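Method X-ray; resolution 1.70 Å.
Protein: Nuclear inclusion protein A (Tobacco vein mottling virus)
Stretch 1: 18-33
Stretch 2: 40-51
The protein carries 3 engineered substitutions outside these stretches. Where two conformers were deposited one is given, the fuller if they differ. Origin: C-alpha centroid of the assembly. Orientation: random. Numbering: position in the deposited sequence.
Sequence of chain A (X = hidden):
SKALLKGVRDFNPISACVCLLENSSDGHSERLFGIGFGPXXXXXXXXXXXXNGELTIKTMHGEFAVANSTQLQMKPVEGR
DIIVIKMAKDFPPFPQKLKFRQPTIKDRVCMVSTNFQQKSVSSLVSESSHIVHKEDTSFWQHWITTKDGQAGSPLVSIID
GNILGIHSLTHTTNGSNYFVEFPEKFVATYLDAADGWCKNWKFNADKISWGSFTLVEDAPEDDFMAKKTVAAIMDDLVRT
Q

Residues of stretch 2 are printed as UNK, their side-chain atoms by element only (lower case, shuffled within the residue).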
# COMPACT_ATOMS: atom_id res chain seq x y z
N VAL A 18 -4.77 -7.76 4.21
CA VAL A 18 -4.40 -7.41 2.86
C VAL A 18 -5.56 -7.71 1.93
O VAL A 18 -6.21 -8.76 2.07
CB VAL A 18 -3.12 -8.15 2.43
CG1 VAL A 18 -2.86 -7.96 0.93
CG2 VAL A 18 -1.94 -7.64 3.25
N CYS A 19 -5.81 -6.79 1.00
CA CYS A 19 -6.90 -6.89 0.01
C CYS A 19 -6.34 -6.94 -1.41
O CYS A 19 -5.22 -6.46 -1.67
CB CYS A 19 -7.78 -5.65 0.06
SG CYS A 19 -8.46 -5.16 1.64
N LEU A 20 -7.14 -7.46 -2.33
CA LEU A 20 -6.86 -7.27 -3.76
C LEU A 20 -7.72 -6.13 -4.27
O LEU A 20 -8.92 -6.10 -4.00
CB LEU A 20 -7.12 -8.52 -4.60
CG LEU A 20 -6.40 -9.83 -4.29
CD1 LEU A 20 -6.92 -10.93 -5.22
CD2 LEU A 20 -4.93 -9.68 -4.46
N LEU A 21 -7.11 -5.20 -4.99
CA LEU A 21 -7.83 -4.07 -5.55
C LEU A 21 -7.79 -4.13 -7.08
O LEU A 21 -6.73 -4.25 -7.68
CB LEU A 21 -7.23 -2.75 -5.03
CG LEU A 21 -7.13 -2.60 -3.51
CD1 LEU A 21 -6.42 -1.28 -3.17
CD2 LEU A 21 -8.48 -2.66 -2.87
N GLU A 22 -8.97 -4.09 -7.71
CA GLU A 22 -9.04 -4.10 -9.17
C GLU A 22 -9.83 -2.87 -9.56
O GLU A 22 -10.98 -2.71 -9.15
CB GLU A 22 -9.71 -5.37 -9.71
CG GLU A 22 -9.83 -5.35 -11.25
CD GLU A 22 -10.51 -6.57 -11.86
OE1 GLU A 22 -11.08 -7.43 -11.12
OE2 GLU A 22 -10.48 -6.67 -13.11
N ASN A 23 -9.21 -2.01 -10.35
CA ASN A 23 -9.86 -0.82 -10.86
C ASN A 23 -10.00 -1.00 -12.36
O ASN A 23 -9.02 -0.86 -13.08
CB ASN A 23 -9.02 0.42 -10.55
CG ASN A 23 -9.82 1.69 -10.68
OD1 ASN A 23 -11.05 1.65 -10.77
ND2 ASN A 23 -9.13 2.84 -10.68
N SER A 24 -11.21 -1.35 -12.79
CA SER A 24 -11.47 -1.82 -14.17
C SER A 24 -12.12 -0.74 -15.01
O SER A 24 -13.11 -0.15 -14.61
CB SER A 24 -12.36 -3.06 -14.15
OG SER A 24 -12.46 -3.65 -15.44
N SER A 25 -11.56 -0.51 -16.19
CA SER A 25 -12.12 0.43 -17.16
C SER A 25 -12.06 -0.19 -18.55
O SER A 25 -11.45 -1.24 -18.74
CB SER A 25 -11.39 1.77 -17.11
OG SER A 25 -9.98 1.61 -17.19
N ASP A 26 -12.71 0.47 -19.51
CA ASP A 26 -12.71 -0.03 -20.89
C ASP A 26 -11.26 -0.10 -21.40
O ASP A 26 -10.60 0.92 -21.54
CB ASP A 26 -13.61 0.87 -21.77
CG ASP A 26 -13.61 0.49 -23.26
OD1 ASP A 26 -13.20 -0.65 -23.62
OD2 ASP A 26 -14.03 1.34 -24.07
N GLY A 27 -10.77 -1.31 -21.65
CA GLY A 27 -9.40 -1.52 -22.16
C GLY A 27 -8.24 -1.39 -21.18
O GLY A 27 -7.07 -1.38 -21.61
N HIS A 28 -8.53 -1.27 -19.89
CA HIS A 28 -7.46 -1.25 -18.88
C HIS A 28 -7.94 -1.70 -17.51
O HIS A 28 -9.00 -1.28 -17.06
CB HIS A 28 -6.82 0.13 -18.74
CG HIS A 28 -5.63 0.14 -17.83
ND1 HIS A 28 -4.35 -0.12 -18.27
CD2 HIS A 28 -5.53 0.36 -16.49
CE1 HIS A 28 -3.51 -0.06 -17.25
NE2 HIS A 28 -4.20 0.23 -16.15
N SER A 29 -7.16 -2.56 -16.86
CA SER A 29 -7.45 -2.97 -15.48
C SER A 29 -6.23 -2.69 -14.61
O SER A 29 -5.14 -3.23 -14.86
CB SER A 29 -7.80 -4.47 -15.44
OG SER A 29 -8.05 -4.92 -14.12
N GLU A 30 -6.40 -1.86 -13.59
CA GLU A 30 -5.33 -1.60 -12.60
C GLU A 30 -5.48 -2.65 -11.50
O GLU A 30 -6.53 -2.72 -10.89
CB GLU A 30 -5.51 -0.19 -12.00
CG GLU A 30 -4.24 0.55 -11.73
CD GLU A 30 -3.68 1.13 -13.00
OE1 GLU A 30 -4.17 2.20 -13.48
OE2 GLU A 30 -2.74 0.50 -13.51
N ARG A 31 -4.48 -3.50 -11.29
CA ARG A 31 -4.57 -4.53 -10.25
C ARG A 31 -3.45 -4.33 -9.23
O ARG A 31 -2.28 -4.47 -9.56
CB ARG A 31 -4.46 -5.92 -10.87
CG ARG A 31 -5.55 -6.24 -11.87
CD ARG A 31 -6.57 -7.20 -11.30
NE ARG A 31 -7.19 -7.95 -12.37
CZ ARG A 31 -7.89 -9.08 -12.23
NH1 ARG A 31 -8.11 -9.61 -11.04
NH2 ARG A 31 -8.38 -9.66 -13.31
N LEU A 32 -3.83 -3.96 -8.01
CA LEU A 32 -2.89 -3.69 -6.93
C LEU A 32 -3.35 -4.39 -5.65
O LEU A 32 -4.37 -5.11 -5.65
CB LEU A 32 -2.78 -2.16 -6.68
CG LEU A 32 -2.51 -1.13 -7.78
CD1 LEU A 32 -1.94 0.15 -7.16
CD2 LEU A 32 -1.55 -1.63 -8.80
N PHE A 33 -2.59 -4.21 -4.57
CA PHE A 33 -3.00 -4.65 -3.24
C PHE A 33 -3.34 -3.44 -2.39
O PHE A 33 -2.91 -2.30 -2.71
CB PHE A 33 -1.87 -5.45 -2.59
CG PHE A 33 -1.64 -6.80 -3.21
CD1 PHE A 33 -0.83 -6.94 -4.33
CD2 PHE A 33 -2.30 -7.91 -2.69
CE1 PHE A 33 -0.63 -8.20 -4.93
CE2 PHE A 33 -2.10 -9.17 -3.27
CZ PHE A 33 -1.26 -9.31 -4.39
N UNK A 40 -11.84 1.49 6.35
CA UNK A 40 -10.92 2.14 5.43
C UNK A 40 -10.10 1.13 4.64
O UNK A 40 -9.74 0.07 5.15
c UNK A 40 -11.20 4.73 9.39
c UNK A 40 -12.14 5.90 7.49
c UNK A 40 -10.51 3.87 8.51
o UNK A 40 -12.67 6.60 9.73
c UNK A 40 -11.46 5.02 6.63
c UNK A 40 -10.65 4.00 7.13
c UNK A 40 -12.00 5.75 8.86
c UNK A 40 -9.95 3.06 6.19
N UNK A 41 -9.80 1.51 3.40
CA UNK A 41 -8.83 0.82 2.56
C UNK A 41 -7.68 1.76 2.28
O UNK A 41 -7.89 2.88 1.82
c UNK A 41 -8.45 -0.38 0.31
c UNK A 41 -9.45 0.41 1.18
c UNK A 41 -10.75 -0.40 1.38
c UNK A 41 -10.55 -1.68 2.12
N UNK A 42 -6.46 1.31 2.58
CA UNK A 42 -5.26 2.11 2.38
C UNK A 42 -4.64 1.59 1.10
O UNK A 42 -4.45 0.36 0.94
c UNK A 42 -4.28 1.91 3.55
c UNK A 42 -2.91 2.50 3.23
c UNK A 42 -4.33 1.71 6.12
c UNK A 42 -4.86 2.45 4.89
N UNK A 43 -4.35 2.48 0.16
CA UNK A 43 -3.84 2.05 -1.13
C UNK A 43 -2.84 3.07 -1.67
O UNK A 43 -2.65 4.12 -1.08
c UNK A 43 -5.00 1.86 -2.12
N UNK A 44 -2.22 2.74 -2.80
CA UNK A 44 -1.43 3.76 -3.53
C UNK A 44 -2.35 4.79 -4.17
O UNK A 44 -3.41 4.43 -4.68
n UNK A 44 1.56 2.55 -3.74
o UNK A 44 0.07 0.91 -4.11
c UNK A 44 0.38 2.09 -4.16
c UNK A 44 -0.62 3.12 -4.65
N UNK A 45 -1.96 6.07 -4.17
CA UNK A 45 -2.68 7.06 -5.02
C UNK A 45 -2.77 6.65 -6.48
O UNK A 45 -3.81 6.88 -7.13
c UNK A 45 -1.77 10.55 -3.59
c UNK A 45 -2.05 8.46 -4.95
c UNK A 45 -2.33 9.16 -3.63
o UNK A 45 -1.46 11.12 -4.62
n UNK A 45 -1.64 11.11 -2.39
N UNK A 46 -1.74 5.99 -6.99
CA UNK A 46 -1.70 5.62 -8.40
C UNK A 46 -2.70 4.54 -8.83
O UNK A 46 -2.86 4.29 -10.03
c UNK A 46 0.21 3.93 -8.56
c UNK A 46 -0.28 5.32 -8.87
n UNK A 46 0.82 1.82 -8.56
c UNK A 46 1.39 2.39 -7.52
n UNK A 46 1.06 3.67 -7.50
c UNK A 46 0.08 2.76 -9.24
N UNK A 47 -3.38 3.95 -7.86
CA UNK A 47 -4.55 3.12 -8.15
C UNK A 47 -5.59 3.91 -8.95
O UNK A 47 -6.31 3.33 -9.75
c UNK A 47 -5.19 2.61 -6.85
c UNK A 47 -6.52 1.86 -6.94
c UNK A 47 -6.33 0.53 -7.70
c UNK A 47 -7.00 1.64 -5.53
N UNK A 48 -5.64 5.22 -8.76
CA UNK A 48 -6.65 6.06 -9.43
C UNK A 48 -6.07 6.97 -10.51
O UNK A 48 -6.65 8.02 -10.81
c UNK A 48 -9.31 4.29 -5.49
c UNK A 48 -9.15 5.14 -7.73
c UNK A 48 -9.76 4.31 -6.80
c UNK A 48 -8.09 5.97 -7.37
c UNK A 48 -8.24 5.11 -5.11
c UNK A 48 -7.43 6.84 -8.39
c UNK A 48 -7.63 5.94 -6.06
N UNK A 49 -4.96 6.55 -11.09
CA UNK A 49 -4.37 7.23 -12.25
C UNK A 49 -5.41 7.50 -13.33
O UNK A 49 -5.44 8.60 -13.91
c UNK A 49 -0.41 3.30 -13.51
c UNK A 49 -0.99 5.62 -12.96
n UNK A 49 0.82 3.69 -13.83
c UNK A 49 -3.31 6.36 -12.87
n UNK A 49 -1.30 4.20 -13.09
n UNK A 49 -0.73 2.02 -13.61
c UNK A 49 -2.00 6.42 -12.18
N UNK A 50 -6.23 6.49 -13.60
CA UNK A 50 -7.31 6.60 -14.57
C UNK A 50 -8.61 6.89 -13.84
O UNK A 50 -8.97 6.18 -12.89
c UNK A 50 -6.17 4.88 -16.06
n UNK A 50 -5.28 3.73 -18.06
c UNK A 50 -7.44 5.32 -15.39
c UNK A 50 -6.47 3.98 -17.26
c UNK A 50 -5.27 3.56 -19.38
n UNK A 50 -4.13 3.34 -20.01
n UNK A 50 -6.40 3.63 -20.08
N UNK A 51 -9.31 7.92 -14.29
CA UNK A 51 -10.60 8.30 -13.71
C UNK A 51 -11.73 7.31 -14.02
O UNK A 51 -11.73 6.65 -15.07
n UNK A 51 -13.14 10.82 -14.04
c UNK A 51 -10.99 9.71 -14.17
c UNK A 51 -12.12 10.29 -13.35
o UNK A 51 -12.09 10.26 -12.12
O HOH W 1 -6.39 3.77 -12.46
O HOH W 2 -2.66 0.15 -3.93

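Position 40 carries one carbon and then a ring of six carbons bearing one oxygen. It does not reach stretch 1. It is Tyr-40.

Position 41 has four carbons, forked at the first, with one arm two carbons long. Its carbons touch Cys-19 and Leu-21. This is Ile-41. Its CD1 is 4.1 Å from SG of Cys-19, and its CG2 is 3.9 Å from CD2 of Leu-21.

Position 42 has the same four carbons and fork, but its end leads away from stretch 1. It is Ile-42.

Position 43 has a single carbon, CB, 3.6 Å from CD1 of Leu-21. It is Ala-43.

Position 44 has two carbons, the second carrying an oxygen and a nitrogen. This amide touches Leu-32. It is Asn-44. Its OD1 is 3.7 Å from CD1 of Leu-32. Water 2 joins its N and OD1 to O of Phe-33.

Position 45 has three carbons, the third carrying an oxygen and a nitrogen. It points away from stretch 1. It is Gln-45.

Position 46 has one carbon and a five-membered ring of three carbons and two nitrogens. The ring touches Leu-32. It is His-46. Its NE2 is 3.5 Å from CD1 of Leu-32. Both ring nitrogens are hydrogen-bonded elsewhere in the structure.

Position 47 has four carbons, forked at the second. It touches Leu-21, Asn-23 and Leu-32. It is Leu-47. Its CD2 is 3.8 Å from CD1 of Leu-21, and its CD1 is 3.9 Å from CB of Asn-23. Its backbone O accepts a hydrogen bond from ND2 of Asn-23 at 3.0 Å.

Position 48 has one carbon and a ring of six carbons, without oxygen. It touches Asn-23. It is Phe-48. Its CD2 is 3.7 Å from ND2 of Asn-23.

Position 49 has three carbons, a nitrogen, then a carbon with two more nitrogens. This guanidinium touches Glu-30. It is Arg-49. Its NH2 forms a salt bridge with OE2 of Glu-30 at 2.5 Å, meeting the oxygen near the guanidinium plane.

Position 50 has the same pattern and touches His-28. It is Arg-50. Its guanidinium lies flat on the ring of His-28, with planes at 3° and centres 4.1 Å apart.

Position 51 has two carbons, the second carrying an oxygen and a nitrogen. It points away and is Asn-51.

The contact runs from apolar to polar. Cys-19, Leu-21 and Leu-32 pack against Ile-41, Ala-43 and Leu-47. Beyond them, NE2 of His-28 donates to OE2 of Glu-30 at 3.0 Å, so this oxygen serves both His-28 and Arg-49. Water 1 links OE1 of Glu-30 to O of Leu-47 and N of Arg-50.

Stretch 2 (40-51) YIIANQHLFRRN
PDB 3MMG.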